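Local coordinates for protein sulfatase (Bacteroides fragilis CAG:558, PDB 6USS) that probably hydrolyses aryl sulfate esters as a calcium-dependent gut bacterial sulfatase, at residues G437-K450 with Y453-P466. The protein carries 1 engineered substitution. Residues are numbered along the deposited sequence; the frame is centred on the assembly and turned at random.
Sequences GIGPTCTVRKGDWK and YYYENGKKELFNIP
Cys442 with Tyr453 and Lys450 with Phe463 are hydrogen-bonded pairs, each holding one of two consecutive hairpins that share strand 449-454 and so form an antiparallel meander, the last three strands of the four-stranded sheet 422-427, 441-446, 449-454, 460-464. Each pair has two backbone bonds; that from Tyr453 N to Cys442 O is nearly straight, at 173°. Beyond the pairs, Tyr455 N and Ile465 N continue the ladder to Pro440 O and Asp448 O. A water receives the N-H of Glu456 and donates to the same Pro440 O, so two bonds grip that carbonyl. A type II' turn from Lys446 to Trp449 closes the first hairpin; Gly447, at positive phi, suits its second position.

Side chains pack on aromatic rings along the strands. The Thr441 methyl CG2 lies over a face of Tyr454, 4.0 Å from the ring centroid, while Tyr454 OH donates to Glu461 OE1, which Tyr352 OH also bonds. With its amide swung opposite the backbone N (chi1 -162°), Asn464 sets ND2 over one face of the Trp449 indole, toward its rim and 3.4 Å from CZ2. Amide and ring planes stand 75° apart. Leu462 CG packs obliquely on the same indole, 3.5 Å from CE3. Small, polarisable Cys442 SG meets the edge of Tyr453, 3.6 Å from CD2.

Branched Ile465 packs against two long basic side chains. Its CD1 touches CD of the extended Lys450, whose NZ forms salt bridges with Glu353 and Glu471 and a hydrogen bond to Ala351 O. Arg445, bent at chi2, donates from NE to Gly447 O, and Ile465 CB sits over the centre of its guanidinium face, 3.8 Å from CZ.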
loop_
_atom_site.group_PDB
_atom_site.type_symbol
_atom_site.label_atom_id
_atom_site.label_comp_id
_atom_site.label_asym_id
_atom_site.label_seq_id
_atom_site.Cartn_x
_atom_site.Cartn_y
_atom_site.Cartn_z
ATOM N N GLY A 437 31.842 -16.109 19.792
ATOM C CA GLY A 437 30.401 -16.218 19.853
ATOM C C GLY A 437 29.712 -16.387 18.520
ATOM O O GLY A 437 28.487 -16.568 18.493
ATOM N N ILE A 438 30.449 -16.344 17.414
ATOM C CA ILE A 438 29.862 -16.491 16.087
ATOM C C ILE A 438 29.896 -17.954 15.679
ATOM O O ILE A 438 30.898 -18.648 15.888
ATOM C CB ILE A 438 30.601 -15.622 15.056
ATOM C CG1 ILE A 438 30.714 -14.182 15.547
ATOM C CG2 ILE A 438 29.887 -15.666 13.740
ATOM C CD1 ILE A 438 31.445 -13.265 14.579
ATOM N N GLY A 439 28.805 -18.410 15.060
ATOM C CA GLY A 439 28.628 -19.785 14.660
ATOM C C GLY A 439 27.221 -20.248 14.993
ATOM O O GLY A 439 26.425 -19.499 15.574
ATOM N N PRO A 440 26.886 -21.493 14.651
ATOM C CA PRO A 440 25.547 -22.027 14.989
ATOM C C PRO A 440 25.364 -22.181 16.496
ATOM O O PRO A 440 26.050 -22.978 17.143
ATOM C CB PRO A 440 25.517 -23.390 14.282
ATOM C CG PRO A 440 26.804 -23.486 13.495
ATOM C CD PRO A 440 27.766 -22.503 14.035
ATOM N N THR A 441 24.413 -21.432 17.054
ATOM C CA THR A 441 24.193 -21.409 18.494
ATOM C C THR A 441 22.709 -21.252 18.790
ATOM O O THR A 441 21.933 -20.775 17.955
ATOM C CB THR A 441 24.927 -20.242 19.162
ATOM O OG1 THR A 441 24.508 -19.010 18.551
ATOM C CG2 THR A 441 26.439 -20.391 19.052
ATOM N N CYS A 442 22.327 -21.631 20.002
ATOM C CA CYS A 442 21.148 -21.071 20.632
ATOM C C CYS A 442 21.541 -20.569 22.009
ATOM O O CYS A 442 22.500 -21.049 22.617
ATOM C CB CYS A 442 20.000 -22.095 20.741
ATOM S SG CYS A 442 20.601 -23.709 21.202
ATOM N N THR A 443 20.775 -19.614 22.509
ATOM C CA THR A 443 21.098 -18.903 23.729
ATOM C C THR A 443 19.832 -18.707 24.538
ATOM O O THR A 443 18.775 -18.381 23.975
ATOM C CB THR A 443 21.711 -17.539 23.402
ATOM O OG1 THR A 443 22.875 -17.733 22.600
ATOM C CG2 THR A 443 22.107 -16.821 24.671
ATOM N N VAL A 444 19.932 -18.895 25.853
ATOM C CA VAL A 444 18.909 -18.412 26.776
ATOM C C VAL A 444 19.540 -17.463 27.796
ATOM O O VAL A 444 20.639 -17.713 28.308
ATOM C CB VAL A 444 18.181 -19.570 27.488
ATOM C CG1 VAL A 444 19.186 -20.456 28.271
ATOM C CG2 VAL A 444 17.097 -19.013 28.407
ATOM N N ARG A 445 18.839 -16.362 28.068
ATOM C CA ARG A 445 19.149 -15.448 29.155
ATOM C C ARG A 445 18.005 -15.486 30.155
ATOM O O ARG A 445 16.836 -15.471 29.759
ATOM C CB ARG A 445 19.335 -14.021 28.640
ATOM C CG ARG A 445 19.461 -12.987 29.724
ATOM C CD ARG A 445 20.762 -13.141 30.494
ATOM N NE ARG A 445 20.873 -12.119 31.526
ATOM C CZ ARG A 445 21.102 -10.823 31.300
ATOM N NH1 ARG A 445 21.269 -10.354 30.066
ATOM N NH2 ARG A 445 21.156 -9.981 32.322
ATOM N N LYS A 446 18.335 -15.549 31.443
ATOM C CA LYS A 446 17.299 -15.625 32.472
ATOM C C LYS A 446 17.911 -15.122 33.765
ATOM O O LYS A 446 18.835 -15.744 34.290
ATOM C CB LYS A 446 16.780 -17.049 32.626
ATOM C CG LYS A 446 15.724 -17.240 33.718
ATOM C CD LYS A 446 15.753 -18.679 34.244
ATOM C CE LYS A 446 14.355 -19.300 34.391
ATOM N NZ LYS A 446 13.292 -18.323 34.762
ATOM N N GLY A 447 17.387 -14.019 34.284
ATOM C CA GLY A 447 18.010 -13.420 35.458
ATOM C C GLY A 447 19.415 -12.952 35.116
ATOM O O GLY A 447 19.654 -12.307 34.089
ATOM N N ASP A 448 20.358 -13.285 35.982
ATOM C CA ASP A 448 21.737 -12.872 35.802
ATOM C C ASP A 448 22.494 -13.781 34.859
ATOM O O ASP A 448 23.672 -13.527 34.591
ATOM C CB ASP A 448 22.459 -12.866 37.153
ATOM C CG ASP A 448 21.860 -11.879 38.132
ATOM O OD1 ASP A 448 21.082 -10.989 37.690
ATOM O OD2 ASP A 448 22.171 -11.996 39.341
ATOM N N TRP A 449 21.863 -14.846 34.381
ATOM C CA TRP A 449 22.580 -15.958 33.787
ATOM C C TRP A 449 22.256 -16.072 32.312
ATOM O O TRP A 449 21.099 -15.939 31.905
ATOM C CB TRP A 449 22.254 -17.263 34.510
ATOM C CG TRP A 449 22.827 -17.299 35.897
ATOM C CD1 TRP A 449 22.147 -17.156 37.069
ATOM C CD2 TRP A 449 24.207 -17.475 36.253
ATOM N NE1 TRP A 449 23.016 -17.240 38.131
ATOM C CE2 TRP A 449 24.287 -17.429 37.656
ATOM C CE3 TRP A 449 25.379 -17.675 35.522
ATOM C CZ2 TRP A 449 25.494 -17.581 38.343
ATOM C CZ3 TRP A 449 26.584 -17.818 36.211
ATOM C CH2 TRP A 449 26.628 -17.776 37.605
ATOM N N LYS A 450 23.295 -16.299 31.520
ATOM C CA LYS A 450 23.183 -16.438 30.078
ATOM C C LYS A 450 23.882 -17.726 29.684
ATOM O O LYS A 450 25.045 -17.939 30.056
ATOM C CB LYS A 450 23.812 -15.234 29.371
ATOM C CG LYS A 450 23.741 -15.263 27.859
ATOM C CD LYS A 450 24.381 -14.000 27.307
ATOM C CE LYS A 450 24.211 -13.916 25.806
ATOM N NZ LYS A 450 24.935 -12.748 25.207
ATOM N N TYR A 453 24.859 -22.290 23.773
ATOM C CA TYR A 453 25.146 -23.650 23.350
ATOM C C TYR A 453 25.587 -23.636 21.897
ATOM O O TYR A 453 24.950 -22.985 21.061
ATOM C CB TYR A 453 23.918 -24.530 23.509
ATOM C CG TYR A 453 24.021 -25.871 22.817
ATOM C CD1 TYR A 453 24.906 -26.856 23.275
ATOM C CD2 TYR A 453 23.205 -26.171 21.721
ATOM C CE1 TYR A 453 24.981 -28.101 22.649
ATOM C CE2 TYR A 453 23.271 -27.421 21.091
ATOM C CZ TYR A 453 24.159 -28.382 21.560
ATOM O OH TYR A 453 24.237 -29.623 20.946
ATOM N N TYR A 454 26.663 -24.354 21.596
ATOM C CA TYR A 454 27.263 -24.338 20.268
ATOM C C TYR A 454 26.941 -25.655 19.571
ATOM O O TYR A 454 27.420 -26.719 19.986
ATOM C CB TYR A 454 28.766 -24.111 20.357
ATOM C CG TYR A 454 29.164 -22.736 20.863
ATOM C CD1 TYR A 454 29.086 -22.424 22.220
ATOM C CD2 TYR A 454 29.623 -21.748 19.987
ATOM C CE1 TYR A 454 29.455 -21.180 22.695
ATOM C CE2 TYR A 454 30.011 -20.492 20.460
ATOM C CZ TYR A 454 29.928 -20.216 21.819
ATOM O OH TYR A 454 30.303 -18.980 22.312
ATOM N N TYR A 455 26.133 -25.569 18.506
ATOM C CA TYR A 455 25.730 -26.752 17.757
ATOM C C TYR A 455 26.924 -27.507 17.203
ATOM O O TYR A 455 26.860 -28.730 17.057
ATOM C CB TYR A 455 24.816 -26.360 16.599
ATOM C CG TYR A 455 23.423 -25.951 16.982
ATOM C CD1 TYR A 455 22.495 -26.892 17.371
ATOM C CD2 TYR A 455 23.026 -24.625 16.934
ATOM C CE1 TYR A 455 21.213 -26.539 17.704
ATOM C CE2 TYR A 455 21.728 -24.256 17.271
ATOM C CZ TYR A 455 20.832 -25.229 17.647
ATOM O OH TYR A 455 19.547 -24.916 17.990
ATOM N N GLU A 456 28.008 -26.802 16.864
ATOM C CA GLU A 456 29.059 -27.439 16.078
ATOM C C GLU A 456 29.821 -28.481 16.891
ATOM O O GLU A 456 30.254 -29.498 16.333
ATOM C CB GLU A 456 30.019 -26.391 15.492
ATOM C CG GLU A 456 30.777 -26.886 14.245
ATOM C CD GLU A 456 31.824 -25.899 13.707
ATOM O OE1 GLU A 456 31.635 -24.666 13.866
ATOM O OE2 GLU A 456 32.828 -26.365 13.102
ATOM N N ASN A 457 29.979 -28.271 18.204
ATOM C CA ASN A 457 30.675 -29.263 19.011
ATOM C C ASN A 457 30.063 -29.461 20.391
ATOM O O ASN A 457 30.712 -30.072 21.243
ATOM C CB ASN A 457 32.147 -28.883 19.165
ATOM C CG ASN A 457 32.330 -27.566 19.904
ATOM O OD1 ASN A 457 31.357 -26.845 20.157
ATOM N ND2 ASN A 457 33.576 -27.247 20.261
ATOM N N GLY A 458 28.852 -28.953 20.648
ATOM C CA GLY A 458 28.201 -29.131 21.937
ATOM C C GLY A 458 28.783 -28.327 23.082
ATOM O O GLY A 458 28.403 -28.550 24.238
ATOM N N LYS A 459 29.712 -27.417 22.802
ATOM C CA LYS A 459 30.294 -26.588 23.846
ATOM C C LYS A 459 29.215 -25.717 24.482
ATOM O O LYS A 459 28.324 -25.210 23.794
ATOM C CB LYS A 459 31.413 -25.728 23.239
ATOM C CG LYS A 459 32.023 -24.685 24.151
ATOM C CD LYS A 459 33.134 -25.286 25.027
ATOM C CE LYS A 459 33.700 -24.252 26.019
ATOM N NZ LYS A 459 34.214 -24.908 27.265
ATOM N N LYS A 460 29.283 -25.555 25.804
ATOM C CA LYS A 460 28.379 -24.669 26.523
ATOM C C LYS A 460 29.174 -23.614 27.286
ATOM O O LYS A 460 30.244 -23.902 27.829
ATOM C CB LYS A 460 27.474 -25.461 27.477
ATOM C CG LYS A 460 26.506 -26.432 26.767
ATOM C CD LYS A 460 25.557 -27.114 27.767
ATOM C CE LYS A 460 24.527 -27.999 27.076
ATOM N NZ LYS A 460 24.165 -29.200 27.885
ATOM N N GLU A 461 28.665 -22.377 27.290
ATOM C CA GLU A 461 29.258 -21.261 28.023
ATOM C C GLU A 461 28.192 -20.620 28.901
ATOM O O GLU A 461 27.061 -20.385 28.454
ATOM C CB GLU A 461 29.857 -20.206 27.080
ATOM C CG GLU A 461 31.070 -20.688 26.322
ATOM C CD GLU A 461 31.684 -19.623 25.427
ATOM O OE1 GLU A 461 30.956 -18.705 24.989
ATOM O OE2 GLU A 461 32.905 -19.712 25.151
ATOM N N LEU A 462 28.539 -20.370 30.160
ATOM C CA LEU A 462 27.615 -19.782 31.119
ATOM C C LEU A 462 28.248 -18.508 31.649
ATOM O O LEU A 462 29.372 -18.540 32.158
ATOM C CB LEU A 462 27.310 -20.761 32.253
ATOM C CG LEU A 462 26.395 -20.236 33.366
ATOM C CD1 LEU A 462 25.010 -20.072 32.833
ATOM C CD2 LEU A 462 26.373 -21.173 34.546
ATOM N N PHE A 463 27.548 -17.386 31.511
ATOM C CA PHE A 463 28.079 -16.112 31.975
ATOM C C PHE A 463 27.095 -15.452 32.923
ATOM O O PHE A 463 25.877 -15.510 32.720
ATOM C CB PHE A 463 28.381 -15.149 30.816
ATOM C CG PHE A 463 29.388 -15.681 29.815
ATOM C CD1 PHE A 463 30.748 -15.636 30.082
ATOM C CD2 PHE A 463 28.967 -16.207 28.601
ATOM C CE1 PHE A 463 31.670 -16.122 29.160
ATOM C CE2 PHE A 463 29.880 -16.688 27.671
ATOM C CZ PHE A 463 31.230 -16.649 27.950
ATOM N N ASN A 464 27.639 -14.824 33.954
ATOM C CA ASN A 464 26.891 -13.916 34.812
ATOM C C ASN A 464 27.026 -12.529 34.205
ATOM O O ASN A 464 28.020 -11.840 34.432
ATOM C CB ASN A 464 27.426 -13.938 36.239
ATOM C CG ASN A 464 26.435 -13.372 37.227
ATOM O OD1 ASN A 464 26.134 -12.176 37.214
ATOM N ND2 ASN A 464 25.905 -14.232 38.082
ATOM N N ILE A 465 26.014 -12.118 33.434
ATOM C CA ILE A 465 26.112 -10.866 32.681
ATOM C C ILE A 465 26.325 -9.655 33.588
ATOM O O ILE A 465 27.245 -8.869 33.319
ATOM C CB ILE A 465 24.904 -10.719 31.741
ATOM C CG1 ILE A 465 24.888 -11.866 30.704
ATOM C CG2 ILE A 465 24.899 -9.347 31.067
ATOM C CD1 ILE A 465 26.065 -11.895 29.752
ATOM N N PRO A 466 25.557 -9.455 34.667
ATOM C CA PRO A 466 25.804 -8.259 35.497
ATOM C C PRO A 466 27.170 -8.258 36.177
ATOM O O PRO A 466 27.684 -7.188 36.520
ATOM C CB PRO A 466 24.662 -8.299 36.525
ATOM C CG PRO A 466 23.609 -9.160 35.891
ATOM C CD PRO A 466 24.374 -10.199 35.137
HETATM O O HOH W 1 28.539 -23.954 16.884
#